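Local coordinates for protein member of s1p family of ribosomal proteins (Pyrococcus furiosus, PDB 5YH1) that probably acts as an exonuclease of the DHH family and binds manganese, this chain being the DHH-domain part of a longer protein that probably binds nucleic acid, at residues Ser31-Ala36 against Tyr195-Gly200; Ala51-Arg56 against Glu84-Asp89; Phe118-His123 against Lys152-Lys157; Ala199-Thr204 against Pro234-Tyr239. All coordinates share one frame; numbering follows the deposited sequence.

Contact 1. Residues Ser31-Ala36 against Tyr195-Gly200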
loop_
_atom_site.group_PDB
_atom_site.type_symbol
_atom_site.label_atom_id
_atom_site.label_comp_id
_atom_site.label_asym_id
_atom_site.label_seq_id
_atom_site.Cartn_x
_atom_site.Cartn_y
_atom_site.Cartn_z
ATOM N N SER A 31 -15.450 -19.236 36.798
ATOM C CA SER A 31 -15.226 -17.800 36.719
ATOM C C SER A 31 -16.508 -17.037 37.039
ATOM O O SER A 31 -17.498 -17.160 36.322
ATOM C CB SER A 31 -14.774 -17.414 35.299
ATOM O OG SER A 31 -14.687 -16.003 35.146
ATOM N N GLU A 32 -16.483 -16.242 38.101
ATOM C CA GLU A 32 -17.618 -15.386 38.428
ATOM C C GLU A 32 -17.799 -14.284 37.380
ATOM O O GLU A 32 -18.919 -13.843 37.114
ATOM C CB GLU A 32 -17.449 -14.785 39.827
ATOM C CG GLU A 32 -17.686 -15.795 40.943
ATOM C CD GLU A 32 -19.137 -16.249 41.004
ATOM O OE1 GLU A 32 -20.002 -15.432 41.396
ATOM O OE2 GLU A 32 -19.414 -17.419 40.646
ATOM N N VAL A 33 -16.693 -13.851 36.783
ATOM C CA VAL A 33 -16.738 -12.846 35.723
ATOM C C VAL A 33 -17.511 -13.382 34.513
ATOM O O VAL A 33 -18.446 -12.743 34.045
ATOM C CB VAL A 33 -15.332 -12.360 35.342
ATOM C CG1 VAL A 33 -15.386 -11.420 34.144
ATOM C CG2 VAL A 33 -14.706 -11.646 36.535
ATOM N N LEU A 34 -17.160 -14.570 34.040
ATOM C CA LEU A 34 -17.883 -15.164 32.921
ATOM C C LEU A 34 -19.356 -15.365 33.257
ATOM O O LEU A 34 -20.222 -15.070 32.423
ATOM C CB LEU A 34 -17.267 -16.483 32.495
ATOM C CG LEU A 34 -15.949 -16.353 31.729
ATOM C CD1 LEU A 34 -15.318 -17.716 31.539
ATOM C CD2 LEU A 34 -16.153 -15.666 30.379
ATOM N N GLU A 35 -19.641 -15.851 34.472
ATOM C CA GLU A 35 -21.030 -16.048 34.905
ATOM C C GLU A 35 -21.804 -14.746 34.821
ATOM O O GLU A 35 -22.912 -14.728 34.326
ATOM C CB GLU A 35 -21.123 -16.612 36.333
ATOM C CG GLU A 35 -20.685 -18.061 36.464
ATOM C CD GLU A 35 -21.490 -19.030 35.610
ATOM O OE1 GLU A 35 -22.662 -18.743 35.283
ATOM O OE2 GLU A 35 -20.947 -20.101 35.269
ATOM N N ALA A 36 -21.213 -13.662 35.296
ATOM C CA ALA A 36 -21.850 -12.355 35.216
ATOM C C ALA A 36 -22.033 -11.878 33.747
ATOM O O ALA A 36 -22.977 -11.149 33.444
ATOM C CB ALA A 36 -21.057 -11.337 36.035
ATOM N N TYR A 195 -8.771 -6.686 32.961
ATOM C CA TYR A 195 -8.173 -6.854 31.631
ATOM C C TYR A 195 -7.683 -8.272 31.366
ATOM O O TYR A 195 -7.585 -8.696 30.217
ATOM C CB TYR A 195 -6.986 -5.886 31.504
ATOM C CG TYR A 195 -6.142 -6.046 30.252
ATOM C CD1 TYR A 195 -6.500 -5.416 29.061
ATOM C CD2 TYR A 195 -4.976 -6.821 30.258
ATOM C CE1 TYR A 195 -5.729 -5.551 27.912
ATOM C CE2 TYR A 195 -4.204 -6.967 29.110
ATOM C CZ TYR A 195 -4.579 -6.320 27.941
ATOM O OH TYR A 195 -3.829 -6.446 26.794
ATOM N N GLU A 196 -7.366 -9.005 32.429
ATOM C CA GLU A 196 -6.691 -10.286 32.297
ATOM C C GLU A 196 -7.580 -11.406 31.759
ATOM O O GLU A 196 -7.085 -12.467 31.414
ATOM C CB GLU A 196 -6.043 -10.696 33.621
ATOM C CG GLU A 196 -6.988 -10.719 34.816
ATOM C CD GLU A 196 -6.880 -9.462 35.676
ATOM O OE1 GLU A 196 -6.597 -9.614 36.885
ATOM O OE2 GLU A 196 -7.067 -8.336 35.147
ATOM N N LEU A 197 -8.885 -11.178 31.683
ATOM C CA LEU A 197 -9.762 -12.070 30.915
ATOM C C LEU A 197 -9.787 -11.556 29.470
ATOM O O LEU A 197 -10.492 -10.586 29.146
ATOM C CB LEU A 197 -11.166 -12.112 31.519
ATOM C CG LEU A 197 -12.138 -13.135 30.941
ATOM C CD1 LEU A 197 -11.665 -14.561 31.168
ATOM C CD2 LEU A 197 -13.509 -12.918 31.551
ATOM N N THR A 198 -9.010 -12.211 28.609
ATOM C CA THR A 198 -8.657 -11.650 27.300
ATOM C C THR A 198 -9.651 -12.010 26.199
ATOM O O THR A 198 -10.514 -12.876 26.366
ATOM C CB THR A 198 -7.245 -12.111 26.875
ATOM O OG1 THR A 198 -7.275 -13.481 26.462
ATOM C CG2 THR A 198 -6.269 -11.951 28.026
ATOM N N ALA A 199 -9.501 -11.362 25.049
ATOM C CA ALA A 199 -10.470 -11.511 23.953
ATOM C C ALA A 199 -10.567 -12.941 23.464
ATOM O O ALA A 199 -11.653 -13.414 23.144
ATOM C CB ALA A 199 -10.122 -10.580 22.801
ATOM N N GLY A 200 -9.431 -13.631 23.407
ATOM C CA GLY A 200 -9.408 -15.027 22.971
ATOM C C GLY A 200 -10.118 -15.966 23.933
ATOM O O GLY A 200 -10.677 -16.982 23.522
#
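Leu197 presses a single methyl group, CD2, against two neighbouring residues in the first turn of helix 32-53, and everything that passes directly between the two segments is apolar. Val33 meets it tip to tip, with Val33 CG1 3.5 Å from Leu197 CD2. Leu34 comes to the same methyl at a slant, Leu34 CD2 lying 4.0 Å from Leu197 CD2. With its CG anti to the backbone N (chi1 -172°), Leu197 holds the branched end out toward the helix.

Hydrogen bonds fix the backbones on which these methyls are mounted. Ser31 is the N-cap of helix 32-53: Ser31 OG accepts from Leu34 N at 3.1 Å in an almost straight bond (174°). The same hydroxyl also bonds to Glu235 of helix 234-245, whose side chain touches Val33 and Leu197 as well. On the other segment Tyr195 O bonds to His163 ND1, while Thr198 OG1, Ala199 N and Gly200 N bond to the Asp67 carboxylate; His163 and Asp67 both bind the manganese ion. The side chain of Leu197 is about 6 Å from that of His163.

The chemistry therefore divides the work: the methyl contact is buried and gives no directional bond of its own, while on the same loop polar groups of Tyr195 and of Thr198 to Gly200 hold two ligands of the metal from the second shell.

Contact 2. Residues Ala51-Arg56 against Glu84-Asp89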
loop_
_atom_site.group_PDB
_atom_site.type_symbol
_atom_site.label_atom_id
_atom_site.label_comp_id
_atom_site.label_asym_id
_atom_site.label_seq_id
_atom_site.Cartn_x
_atom_site.Cartn_y
_atom_site.Cartn_z
ATOM N N ALA A 51 -27.832 -14.202 12.155
ATOM C CA ALA A 51 -27.250 -13.756 10.889
ATOM C C ALA A 51 -26.927 -14.942 9.983
ATOM O O ALA A 51 -27.254 -14.928 8.798
ATOM C CB ALA A 51 -26.002 -12.927 11.137
ATOM N N ILE A 52 -26.314 -15.980 10.554
ATOM C CA ILE A 52 -25.960 -17.184 9.800
ATOM C C ILE A 52 -27.189 -17.872 9.216
ATOM O O ILE A 52 -27.200 -18.267 8.046
ATOM C CB ILE A 52 -25.216 -18.214 10.679
ATOM C CG1 ILE A 52 -23.840 -17.685 11.091
ATOM C CG2 ILE A 52 -25.054 -19.544 9.941
ATOM C CD1 ILE A 52 -23.198 -18.483 12.206
ATOM N N PHE A 53 -28.214 -18.038 10.037
ATOM C CA PHE A 53 -29.390 -18.784 9.618
ATOM C C PHE A 53 -30.228 -18.016 8.588
ATOM O O PHE A 53 -30.899 -18.632 7.774
ATOM C CB PHE A 53 -30.239 -19.209 10.828
ATOM C CG PHE A 53 -29.558 -20.201 11.745
ATOM C CD1 PHE A 53 -28.791 -21.244 11.241
ATOM C CD2 PHE A 53 -29.721 -20.112 13.118
ATOM C CE1 PHE A 53 -28.178 -22.153 12.091
ATOM C CE2 PHE A 53 -29.112 -21.024 13.971
ATOM C CZ PHE A 53 -28.342 -22.045 13.457
ATOM N N GLU A 54 -30.179 -16.685 8.609
ATOM C CA GLU A 54 -30.892 -15.903 7.603
ATOM C C GLU A 54 -30.068 -15.664 6.339
ATOM O O GLU A 54 -30.550 -15.054 5.402
ATOM C CB GLU A 54 -31.412 -14.584 8.180
ATOM C CG GLU A 54 -30.366 -13.533 8.462
ATOM C CD GLU A 54 -30.951 -12.289 9.099
ATOM O OE1 GLU A 54 -30.281 -11.674 9.947
ATOM O OE2 GLU A 54 -32.078 -11.904 8.751
ATOM N N GLY A 55 -28.839 -16.158 6.297
ATOM C CA GLY A 55 -27.985 -15.976 5.123
ATOM C C GLY A 55 -27.422 -14.574 5.006
ATOM O O GLY A 55 -27.064 -14.132 3.919
ATOM N N ARG A 56 -27.342 -13.876 6.131
ATOM C CA ARG A 56 -26.763 -12.542 6.181
ATOM C C ARG A 56 -25.244 -12.656 6.308
ATOM O O ARG A 56 -24.756 -13.479 7.086
ATOM C CB ARG A 56 -27.325 -11.779 7.377
ATOM C CG ARG A 56 -26.783 -10.364 7.521
ATOM C CD ARG A 56 -27.317 -9.680 8.768
ATOM N NE ARG A 56 -28.780 -9.631 8.787
ATOM C CZ ARG A 56 -29.532 -8.641 8.295
ATOM N NH1 ARG A 56 -28.999 -7.563 7.725
ATOM N NH2 ARG A 56 -30.854 -8.729 8.383
ATOM N N GLU A 84 -21.979 -23.454 6.265
ATOM C CA GLU A 84 -21.931 -24.526 5.273
ATOM C C GLU A 84 -23.103 -25.504 5.376
ATOM O O GLU A 84 -23.535 -26.040 4.355
ATOM C CB GLU A 84 -20.580 -25.259 5.314
ATOM C CG GLU A 84 -19.452 -24.384 4.773
ATOM C CD GLU A 84 -18.127 -25.103 4.621
ATOM O OE1 GLU A 84 -17.790 -25.935 5.496
ATOM O OE2 GLU A 84 -17.419 -24.818 3.626
ATOM N N LYS A 85 -23.637 -25.714 6.577
ATOM C CA LYS A 85 -24.780 -26.618 6.730
ATOM C C LYS A 85 -26.099 -25.993 6.245
ATOM O O LYS A 85 -26.985 -26.716 5.797
ATOM C CB LYS A 85 -24.897 -27.160 8.163
ATOM C CG LYS A 85 -25.787 -26.373 9.109
ATOM C CD LYS A 85 -26.201 -27.211 10.310
ATOM C CE LYS A 85 -24.998 -27.711 11.097
ATOM N NZ LYS A 85 -25.359 -28.084 12.492
ATOM N N VAL A 86 -26.237 -24.669 6.322
ATOM C CA VAL A 86 -27.487 -24.013 5.902
ATOM C C VAL A 86 -27.468 -23.450 4.481
ATOM O O VAL A 86 -28.519 -23.154 3.930
ATOM C CB VAL A 86 -27.940 -22.902 6.886
ATOM C CG1 VAL A 86 -28.000 -23.446 8.304
ATOM C CG2 VAL A 86 -27.053 -21.669 6.805
ATOM N N ALA A 87 -26.293 -23.311 3.883
ATOM C CA ALA A 87 -26.198 -22.745 2.542
ATOM C C ALA A 87 -26.143 -23.840 1.483
ATOM O O ALA A 87 -25.360 -24.784 1.613
ATOM C CB ALA A 87 -24.972 -21.861 2.431
ATOM N N PRO A 88 -26.962 -23.714 0.421
ATOM C CA PRO A 88 -26.853 -24.661 -0.695
ATOM C C PRO A 88 -25.550 -24.470 -1.480
ATOM O O PRO A 88 -24.899 -25.449 -1.845
ATOM C CB PRO A 88 -28.069 -24.326 -1.563
ATOM C CG PRO A 88 -28.389 -22.901 -1.255
ATOM C CD PRO A 88 -27.958 -22.654 0.162
ATOM N N ASP A 89 -25.174 -23.212 -1.705
ATOM C CA ASP A 89 -23.973 -22.857 -2.464
ATOM C C ASP A 89 -22.690 -23.221 -1.691
ATOM O O ASP A 89 -22.556 -22.871 -0.520
ATOM C CB ASP A 89 -24.006 -21.345 -2.757
ATOM C CG ASP A 89 -23.097 -20.932 -3.903
ATOM O OD1 ASP A 89 -22.393 -21.786 -4.478
ATOM O OD2 ASP A 89 -23.091 -19.728 -4.232
#
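Val86, at the end of helix 66-86, splits its two methyls between Phe53 and Ile52, in the last turn of helix 32-53. Val86 CG1 comes to the edge of the Phe53 ring, near the ring plane, with Val86 CG1 3.8 Å from Phe53 CD1; the two side chains cross at about a right angle. With CG1 anti to the carbonyl carbon (chi1 -53°), Val86 CG2 falls between the backbone N and the carbonyl carbon; it is turned instead to the other helix backbone and lies 3.6 Å from Ile52 O. Its approach to the Ile52 side chain is looser, Val86 CG2 to Ile52 CG2 being 4.3 Å.

Ile52 O also takes part in ending its helix. Gly55, at positive phi, closes a Schellman motif in which Gly55 N bonds to Ile52 O at 3.2 Å and Arg56 N to Ala51 O at 2.9 Å. Beyond Val86, the Phe53 ring has a cation-pi partner in Arg19 of helix 2-20, and Arg19 touches Val86 too. Ile52 also packs on Ile79, Leu82 and Ile83 of helix 66-86 and on Ile58.

Helix 32-53 runs through this turn into strand 58-63, and helix 66-86 follows that strand. The C-terminal ends of two helices, joined through a strand of the parallel sheet, are thus packed side by side, as in an alpha/beta fold, here that of the DHH domain.

Contact 3. Residues Phe118-His123 against Lys152-Lys157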
loop_
_atom_site.group_PDB
_atom_site.type_symbol
_atom_site.label_atom_id
_atom_site.label_comp_id
_atom_site.label_asym_id
_atom_site.label_seq_id
_atom_site.Cartn_x
_atom_site.Cartn_y
_atom_site.Cartn_z
ATOM N N PHE A 118 -17.239 -2.035 0.577
ATOM C CA PHE A 118 -17.347 -3.439 0.192
ATOM C C PHE A 118 -18.752 -3.988 0.435
ATOM O O PHE A 118 -19.302 -4.662 -0.426
ATOM C CB PHE A 118 -16.305 -4.289 0.939
ATOM C CG PHE A 118 -14.951 -4.343 0.270
ATOM C CD1 PHE A 118 -14.436 -3.254 -0.438
ATOM C CD2 PHE A 118 -14.172 -5.493 0.366
ATOM C CE1 PHE A 118 -13.181 -3.324 -1.042
ATOM C CE2 PHE A 118 -12.916 -5.564 -0.237
ATOM C CZ PHE A 118 -12.424 -4.476 -0.945
HETATM N N MSE A 119 -19.337 -3.710 1.597
HETATM C CA MSE A 119 -20.682 -4.241 1.901
HETATM C C MSE A 119 -21.731 -3.617 0.997
HETATM O O MSE A 119 -22.686 -4.283 0.606
HETATM C CB MSE A 119 -21.043 -4.091 3.388
HETATM C CG MSE A 119 -21.472 -2.670 3.736
HETATM SE SE MSE A 119 -21.918 -2.365 5.639
HETATM C CE MSE A 119 -20.204 -2.808 6.501
HETATM N N MSE A 120 -21.566 -2.342 0.650
HETATM C CA MSE A 120 -22.525 -1.675 -0.231
HETATM C C MSE A 120 -22.422 -2.216 -1.644
HETATM O O MSE A 120 -23.428 -2.322 -2.344
HETATM C CB MSE A 120 -22.340 -0.159 -0.183
HETATM C CG MSE A 120 -22.918 0.454 1.090
HETATM SE SE MSE A 120 -24.849 0.067 1.271
HETATM C CE MSE A 120 -25.468 0.832 -0.444
ATOM N N GLU A 121 -21.227 -2.596 -2.081
ATOM C CA GLU A 121 -21.103 -3.225 -3.399
ATOM C C GLU A 121 -21.826 -4.574 -3.462
ATOM O O GLU A 121 -22.543 -4.847 -4.418
ATOM C CB GLU A 121 -19.644 -3.416 -3.812
ATOM C CG GLU A 121 -19.543 -4.128 -5.151
ATOM C CD GLU A 121 -18.185 -4.024 -5.798
ATOM O OE1 GLU A 121 -17.508 -2.995 -5.631
ATOM O OE2 GLU A 121 -17.805 -4.976 -6.494
ATOM N N ASP A 122 -21.608 -5.429 -2.465
ATOM C CA ASP A 122 -22.305 -6.717 -2.409
ATOM C C ASP A 122 -23.818 -6.527 -2.330
ATOM O O ASP A 122 -24.575 -7.271 -2.951
ATOM C CB ASP A 122 -21.820 -7.554 -1.225
ATOM C CG ASP A 122 -20.453 -8.166 -1.458
ATOM O OD1 ASP A 122 -19.949 -8.171 -2.599
ATOM O OD2 ASP A 122 -19.871 -8.657 -0.486
ATOM N N HIS A 123 -24.250 -5.538 -1.561
ATOM C CA HIS A 123 -25.655 -5.199 -1.470
ATOM C C HIS A 123 -26.237 -4.844 -2.845
ATOM O O HIS A 123 -27.190 -5.466 -3.295
ATOM C CB HIS A 123 -25.847 -4.035 -0.506
ATOM C CG HIS A 123 -27.279 -3.676 -0.266
ATOM N ND1 HIS A 123 -28.187 -4.561 0.275
ATOM C CD2 HIS A 123 -27.957 -2.524 -0.481
ATOM C CE1 HIS A 123 -29.362 -3.968 0.388
ATOM N NE2 HIS A 123 -29.250 -2.733 -0.066
ATOM N N LYS A 152 -23.915 3.053 11.717
ATOM C CA LYS A 152 -25.319 3.255 12.076
ATOM C C LYS A 152 -26.095 4.056 11.017
ATOM O O LYS A 152 -27.301 3.893 10.884
ATOM C CB LYS A 152 -25.446 3.872 13.471
ATOM C CG LYS A 152 -25.125 2.879 14.598
ATOM C CD LYS A 152 -25.885 1.557 14.465
ATOM C CE LYS A 152 -25.811 0.734 15.745
ATOM N NZ LYS A 152 -26.474 -0.592 15.607
ATOM N N ALA A 153 -25.403 4.868 10.227
ATOM C CA ALA A 153 -26.038 5.497 9.072
ATOM C C ALA A 153 -26.545 4.452 8.071
ATOM O O ALA A 153 -27.406 4.750 7.241
ATOM C CB ALA A 153 -25.080 6.458 8.395
ATOM N N TYR A 154 -26.026 3.228 8.152
ATOM C CA TYR A 154 -26.477 2.136 7.292
ATOM C C TYR A 154 -27.362 1.111 8.015
ATOM O O TYR A 154 -27.692 0.076 7.438
ATOM C CB TYR A 154 -25.256 1.463 6.641
ATOM C CG TYR A 154 -24.558 2.403 5.697
ATOM C CD1 TYR A 154 -23.677 3.359 6.173
ATOM C CD2 TYR A 154 -24.819 2.368 4.330
ATOM C CE1 TYR A 154 -23.060 4.254 5.315
ATOM C CE2 TYR A 154 -24.208 3.257 3.463
ATOM C CZ TYR A 154 -23.328 4.196 3.957
ATOM O OH TYR A 154 -22.725 5.091 3.096
ATOM N N GLY A 155 -27.757 1.398 9.254
ATOM C CA GLY A 155 -28.561 0.455 10.062
ATOM C C GLY A 155 -27.883 -0.872 10.386
ATOM O O GLY A 155 -28.553 -1.898 10.570
ATOM N N VAL A 156 -26.555 -0.863 10.456
ATOM C CA VAL A 156 -25.779 -2.079 10.693
ATOM C C VAL A 156 -25.792 -2.447 12.179
ATOM O O VAL A 156 -25.671 -1.578 13.041
ATOM C CB VAL A 156 -24.327 -1.911 10.181
ATOM C CG1 VAL A 156 -23.387 -2.948 10.775
ATOM C CG2 VAL A 156 -24.302 -1.981 8.654
ATOM N N LYS A 157 -25.959 -3.733 12.468
ATOM C CA LYS A 157 -25.875 -4.226 13.846
ATOM C C LYS A 157 -24.454 -4.649 14.167
ATOM O O LYS A 157 -23.723 -5.119 13.294
ATOM C CB LYS A 157 -26.869 -5.356 14.076
ATOM C CG LYS A 157 -28.298 -4.856 13.975
ATOM C CD LYS A 157 -29.295 -5.947 14.283
ATOM C CE LYS A 157 -30.706 -5.380 14.334
ATOM N NZ LYS A 157 -31.691 -6.476 14.549
#
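A Met-aromatic contact joins Met120 of helix 109-126 to Tyr154, in the turn that ends helix 145-152. Met120, present as selenomethionine, is bent at chi2 (-59°), which brings its selenium beside the ring: Met120 SE lies 3.8 Å from Tyr154 CD2 and 4.9 Å from the ring centroid, approaching obliquely at 68° from the ring normal. Met120 CG reaches the same border, 3.9 Å from Tyr154 CE2. One residue earlier, Met119, also selenomethionine, brings its selenium across Val156, with Met119 SE 3.9 Å from Val156 CG2.

Between Tyr154 and Val156 stands Gly155, whose positive phi makes it the C-prime residue of a Schellman motif: Gly155 N bonds to Lys152 O and Val156 N to Leu151 O. This turn delivers the chain to strand 158-161 of the parallel sheet, and Val156 touches Val133 on the adjacent strand. Lys152 NZ reaches over the turn to Val156 O at 2.9 Å, and it also forms a salt bridge with Asp182. Tyr154 OH bonds to Gly274 O of the second subunit, another copy of the protein, on which Met120 packs as well.

Contact 4. Residues Ala199-Thr204 against Pro234-Tyr239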
loop_
_atom_site.group_PDB
_atom_site.type_symbol
_atom_site.label_atom_id
_atom_site.label_comp_id
_atom_site.label_asym_id
_atom_site.label_seq_id
_atom_site.Cartn_x
_atom_site.Cartn_y
_atom_site.Cartn_z
ATOM N N ALA A 199 -9.501 -11.362 25.049
ATOM C CA ALA A 199 -10.470 -11.511 23.953
ATOM C C ALA A 199 -10.567 -12.941 23.464
ATOM O O ALA A 199 -11.653 -13.414 23.144
ATOM C CB ALA A 199 -10.122 -10.580 22.801
ATOM N N GLY A 200 -9.431 -13.631 23.407
ATOM C CA GLY A 200 -9.408 -15.027 22.971
ATOM C C GLY A 200 -10.118 -15.966 23.933
ATOM O O GLY A 200 -10.677 -16.982 23.522
HETATM N N MSE A 201 -10.081 -15.633 25.218
HETATM C CA MSE A 201 -10.828 -16.380 26.227
HETATM C C MSE A 201 -12.293 -16.127 25.991
HETATM O O MSE A 201 -13.069 -17.057 25.769
HETATM C CB MSE A 201 -10.421 -15.961 27.642
HETATM C CG MSE A 201 -9.023 -16.460 27.991
HETATM SE SE MSE A 201 -8.313 -15.623 29.634
HETATM C CE MSE A 201 -6.441 -15.626 29.029
ATOM N N LEU A 202 -12.682 -14.861 26.009
ATOM C CA LEU A 202 -14.086 -14.487 25.767
ATOM C C LEU A 202 -14.633 -15.054 24.462
ATOM O O LEU A 202 -15.735 -15.610 24.430
ATOM C CB LEU A 202 -14.220 -12.977 25.697
ATOM C CG LEU A 202 -13.844 -12.221 26.952
ATOM C CD1 LEU A 202 -13.715 -10.734 26.643
ATOM C CD2 LEU A 202 -14.877 -12.478 28.047
ATOM N N ALA A 203 -13.848 -14.924 23.394
ATOM C CA ALA A 203 -14.305 -15.299 22.061
ATOM C C ALA A 203 -14.457 -16.795 21.921
ATOM O O ALA A 203 -15.340 -17.275 21.202
ATOM C CB ALA A 203 -13.353 -14.763 21.002
ATOM N N THR A 204 -13.566 -17.542 22.567
ATOM C CA THR A 204 -13.691 -19.001 22.568
ATOM C C THR A 204 -14.989 -19.418 23.260
ATOM O O THR A 204 -15.706 -20.276 22.751
ATOM C CB THR A 204 -12.474 -19.680 23.229
ATOM O OG1 THR A 204 -11.299 -19.417 22.452
ATOM C CG2 THR A 204 -12.674 -21.178 23.327
ATOM N N PRO A 234 -6.778 -16.118 37.214
ATOM C CA PRO A 234 -7.133 -17.472 37.646
ATOM C C PRO A 234 -7.791 -18.304 36.544
ATOM O O PRO A 234 -7.569 -19.506 36.469
ATOM C CB PRO A 234 -8.114 -17.221 38.790
ATOM C CG PRO A 234 -7.655 -15.939 39.372
ATOM C CD PRO A 234 -7.193 -15.109 38.199
ATOM N N GLU A 235 -8.585 -17.658 35.688
ATOM C CA GLU A 235 -9.161 -18.331 34.523
ATOM C C GLU A 235 -8.080 -18.884 33.598
ATOM O O GLU A 235 -8.248 -19.960 33.030
ATOM C CB GLU A 235 -10.065 -17.378 33.722
ATOM C CG GLU A 235 -11.354 -16.971 34.429
ATOM C CD GLU A 235 -11.244 -15.708 35.252
ATOM O OE1 GLU A 235 -12.303 -15.160 35.597
ATOM O OE2 GLU A 235 -10.134 -15.249 35.564
ATOM N N PHE A 236 -6.981 -18.145 33.448
ATOM C CA PHE A 236 -5.914 -18.515 32.509
ATOM C C PHE A 236 -5.273 -19.826 32.961
ATOM O O PHE A 236 -5.057 -20.743 32.161
ATOM C CB PHE A 236 -4.877 -17.382 32.398
ATOM C CG PHE A 236 -3.614 -17.750 31.656
ATOM C CD1 PHE A 236 -3.651 -18.124 30.318
ATOM C CD2 PHE A 236 -2.375 -17.671 32.288
ATOM C CE1 PHE A 236 -2.490 -18.439 29.630
ATOM C CE2 PHE A 236 -1.199 -17.985 31.602
ATOM C CZ PHE A 236 -1.260 -18.374 30.270
ATOM N N TYR A 237 -5.018 -19.923 34.259
ATOM C CA TYR A 237 -4.321 -21.084 34.802
ATOM C C TYR A 237 -5.175 -22.335 34.680
ATOM O O TYR A 237 -4.639 -23.419 34.534
ATOM C CB TYR A 237 -3.831 -20.799 36.229
ATOM C CG TYR A 237 -2.827 -19.660 36.229
ATOM C CD1 TYR A 237 -1.574 -19.810 35.624
ATOM C CD2 TYR A 237 -3.140 -18.425 36.776
ATOM C CE1 TYR A 237 -0.653 -18.766 35.593
ATOM C CE2 TYR A 237 -2.221 -17.374 36.751
ATOM C CZ TYR A 237 -0.983 -17.556 36.158
ATOM O OH TYR A 237 -0.073 -16.518 36.132
ATOM N N GLN A 238 -6.500 -22.177 34.657
ATOM C CA GLN A 238 -7.388 -23.287 34.294
ATOM C C GLN A 238 -7.341 -23.575 32.792
ATOM O O GLN A 238 -7.279 -24.737 32.381
ATOM C CB GLN A 238 -8.833 -22.993 34.702
ATOM C CG GLN A 238 -9.059 -22.827 36.204
ATOM C CD GLN A 238 -10.487 -22.409 36.518
ATOM O OE1 GLN A 238 -11.429 -23.194 36.358
ATOM N NE2 GLN A 238 -10.658 -21.172 36.953
ATOM N N TYR A 239 -7.413 -22.524 31.971
ATOM C CA TYR A 239 -7.407 -22.696 30.508
ATOM C C TYR A 239 -6.155 -23.465 30.046
ATOM O O TYR A 239 -6.221 -24.258 29.121
ATOM C CB TYR A 239 -7.492 -21.341 29.781
ATOM C CG TYR A 239 -8.884 -20.739 29.673
ATOM C CD1 TYR A 239 -9.916 -21.432 29.048
ATOM C CD2 TYR A 239 -9.156 -19.464 30.162
ATOM C CE1 TYR A 239 -11.178 -20.883 28.922
ATOM C CE2 TYR A 239 -10.427 -18.902 30.042
ATOM C CZ TYR A 239 -11.432 -19.617 29.420
ATOM O OH TYR A 239 -12.701 -19.083 29.305
#
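Met201, a selenomethionine on helix 199-210, reaches across to helix 234-245, meeting first Tyr239 and then Phe236. Its CB already touches the ring, with Met201 CB 3.8 Å from Tyr239 CE2. Met201 CG comes closer, 3.5 Å from Tyr239 CE2, and runs obliquely past the ring rather than squarely to it. The selenium continues along the same border: Met201 SE is 4.9 Å from the Tyr239 ring centroid and 63° from the ring normal, a Met-aromatic contact. At the tip, chi3 of -147° turns the methyl to the other aromatic residue, where Met201 CE lies 4.0 Å from Phe236 CD1 and 4.1 Å from Phe236 CB.

Tyr239 OH bonds to Glu205 on the helix that carries Met201, so the tyrosine joins the two helices by both its ring and its hydroxyl. An alanine in place of Tyr239 is likely to open a gap alongside CB, CG and the selenium of Met201 and to deprive Glu205 of this hydroxyl partner.

Three further helices close round the pair. Helix 221-229 touches Thr204, Phe236 and Tyr239; helix 66-86 lies against Ala199, Ala203 and Thr204; helix 32-53 meets Leu202, Glu235 and Tyr239. Ala199, at the start of its helix, also touches the manganese ligand Asp137, which follows strand 132-136 of the parallel sheet.

In the fold
Contacts 1 and 4 form one cluster, their centres 7 Å apart: they share Ala199 and Gly200 at the start of helix 199-210 and lie near the manganese site. Contact 2 sits 30 Å from contact 1, centre to centre, yet uses the opposite end of the same helix 32-53. Contact 3 is 19 Å from contact 2 between centres and faces the second subunit. Along the chain, contacts 2 and 3 follow one another inside the long loop closed by contact 1, and contact 4 begins where that loop ends. Contacts 1 and 4 pack helices and a loop beside the metal site; contacts 2 and 3 join other parts of the same parallel-sheet domain far from it.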